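Phosphonopyruvate hydrolase (Variovorax sp., PDB 2DUA) hydrolyses phosphonopyruvate to pyruvate and phosphate with the help of a divalent metal ion such as magnesium, cobalt or manganese. Local coordinates at residues I76-D81 with A102-I107. Numbering follows the deposited sequence.
With MG (magnesium ion), chain D; OXL (oxalate ion), chain C.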
loop_
_atom_site.group_PDB
_atom_site.type_symbol
_atom_site.label_atom_id
_atom_site.label_comp_id
_atom_site.label_asym_id
_atom_site.label_seq_id
_atom_site.Cartn_x
_atom_site.Cartn_y
_atom_site.Cartn_z
ATOM N N ILE A 76 5.135 15.694 18.188
ATOM C CA ILE A 76 4.541 17.000 17.994
ATOM C C ILE A 76 3.395 16.900 16.973
ATOM O O ILE A 76 3.344 15.950 16.227
ATOM C CB ILE A 76 5.607 18.002 17.520
ATOM C CG1 ILE A 76 6.279 17.477 16.265
ATOM C CG2 ILE A 76 6.614 18.226 18.621
ATOM C CD1 ILE A 76 7.237 18.500 15.573
ATOM N N PRO A 77 2.467 17.873 16.941
ATOM C CA PRO A 77 1.361 17.779 15.980
ATOM C C PRO A 77 1.712 17.766 14.487
ATOM O O PRO A 77 2.610 18.459 14.014
ATOM C CB PRO A 77 0.489 18.991 16.339
ATOM C CG PRO A 77 0.875 19.291 17.762
ATOM C CD PRO A 77 2.339 19.112 17.729
ATOM N N LEU A 78 0.935 17.007 13.743
ATOM C CA LEU A 78 1.139 16.905 12.313
ATOM C C LEU A 78 -0.025 17.589 11.598
ATOM O O LEU A 78 -1.189 17.302 11.907
ATOM C CB LEU A 78 1.155 15.418 11.864
ATOM C CG LEU A 78 1.027 15.168 10.351
ATOM C CD1 LEU A 78 2.248 15.717 9.563
ATOM C CD2 LEU A 78 0.992 13.661 10.142
ATOM N N ILE A 79 0.291 18.469 10.662
ATOM C CA ILE A 79 -0.717 19.166 9.860
ATOM C C ILE A 79 -0.656 18.524 8.460
ATOM O O ILE A 79 0.366 18.619 7.778
ATOM C CB ILE A 79 -0.391 20.680 9.729
ATOM C CG1 ILE A 79 -0.310 21.331 11.122
ATOM C CG2 ILE A 79 -1.485 21.375 8.837
ATOM C CD1 ILE A 79 0.041 22.855 11.105
ATOM N N ALA A 80 -1.740 17.868 8.036
ATOM C CA ALA A 80 -1.791 17.171 6.738
ATOM C C ALA A 80 -2.346 17.973 5.604
ATOM O O ALA A 80 -3.408 18.572 5.703
ATOM C CB ALA A 80 -2.609 15.854 6.852
ATOM N N ASP A 81 -1.625 17.989 4.494
ATOM C CA ASP A 81 -2.089 18.700 3.293
ATOM C C ASP A 81 -2.991 17.735 2.533
ATOM O O ASP A 81 -2.505 16.701 2.058
ATOM C CB ASP A 81 -0.868 19.018 2.434
ATOM C CG ASP A 81 -1.207 19.713 1.123
ATOM O OD1 ASP A 81 -2.390 20.029 0.791
ATOM O OD2 ASP A 81 -0.206 19.920 0.422
ATOM N N ALA A 102 -5.135 8.314 11.251
ATOM C CA ALA A 102 -3.683 8.137 10.968
ATOM C C ALA A 102 -2.839 8.966 11.954
ATOM O O ALA A 102 -1.624 8.841 11.998
ATOM C CB ALA A 102 -3.360 8.555 9.500
ATOM N N GLY A 103 -3.459 9.820 12.760
ATOM C CA GLY A 103 -2.651 10.576 13.730
ATOM C C GLY A 103 -2.420 12.058 13.436
ATOM O O GLY A 103 -1.747 12.747 14.208
ATOM N N ALA A 104 -2.909 12.551 12.302
ATOM C CA ALA A 104 -2.769 13.977 11.997
ATOM C C ALA A 104 -3.629 14.782 12.962
ATOM O O ALA A 104 -4.740 14.338 13.344
ATOM C CB ALA A 104 -3.244 14.254 10.554
ATOM N N SER A 105 -3.132 15.942 13.366
ATOM C CA SER A 105 -3.878 16.817 14.248
ATOM C C SER A 105 -4.675 17.885 13.482
ATOM O O SER A 105 -5.522 18.603 14.070
ATOM C CB SER A 105 -2.948 17.493 15.232
ATOM O OG SER A 105 -2.484 16.574 16.212
ATOM N N ALA A 106 -4.384 18.018 12.193
ATOM C CA ALA A 106 -5.101 18.988 11.375
ATOM C C ALA A 106 -4.994 18.629 9.908
ATOM O O ALA A 106 -4.099 17.893 9.494
ATOM C CB ALA A 106 -4.522 20.407 11.571
ATOM N N ILE A 107 -5.934 19.157 9.132
ATOM C CA ILE A 107 -5.858 19.013 7.689
ATOM C C ILE A 107 -5.964 20.398 7.103
ATOM O O ILE A 107 -6.529 21.308 7.732
ATOM C CB ILE A 107 -6.965 18.058 7.089
ATOM C CG1 ILE A 107 -8.379 18.440 7.572
ATOM C CG2 ILE A 107 -6.589 16.607 7.433
ATOM C CD1 ILE A 107 -9.050 19.500 6.661
HETATM MG MG MG D . 0.227 21.029 -1.307
HETATM C C1 OXL C . 2.488 22.154 0.006
HETATM C C2 OXL C . 1.532 23.278 -0.030
HETATM O O1 OXL C . 3.598 22.292 0.669
HETATM O O2 OXL C . 0.347 23.041 -0.415
HETATM O O3 OXL C . 2.157 21.117 -0.605
HETATM O O4 OXL C . 1.909 24.408 0.345
HETATM O O HOH W 1 -0.643 15.070 15.006
HETATM O O HOH W 2 -2.001 21.220 -1.536
HETATM O O HOH W 3 -0.056 19.169 -2.552
HETATM O O HOH W 4 0.474 21.954 -3.226
#
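Leu78 O receives two backbone donors where the strands 78-81 and 106-110 begin to pair: Ser105 N at 2.8 Å and, longer and more bent, Ala106 N at 3.3 Å. Both approach in the carbonyl plane. Two residues further along, Ala80 N gives an almost straight bond (173°) to Ala106 O, 2.8 Å away, setting the parallel register of Ile79 with Ala106 and Ala80 with Ile107. Ser105 leads into this pairing. Its CB touches both Leu78 O and Pro77 CB, and with chi1 at -72° OG lies beside its own backbone N, passing Pro77 CB at 3.8 Å. There OG accepts from an ordered water, is hydrogen-bonded to Asn4 of helix 3-13, and so is satisfied. The same water accepts from Leu78 N and donates to Gly103 O, linking the start of strand 78-81 to the loop after helix 89-101, where Gly103, with positive phi, forms a Schellman motif. Ala80 CB meets Ala104 CB and Ile107 CG2, both at 4.1 Å, while on the other face of the sheet Ile79 CG2 touches Ala106 CB. These are neighbouring strands of the TIM barrel, joined through helix 89-101 in a beta-alpha-beta unit. Asp81 CB points away from segment 102-107, and a trans chi1 (178°) extends the carboxylate to magnesium, which OD2 binds at 2.1 Å with two oxalate oxygens and three waters. OD1 accepts hydrogen bonds from one of those waters and from Asp83 N. The pairing thus rests on backbone polar groups, a water and apolar side chains, leaving the charged metal chemistry to Asp81.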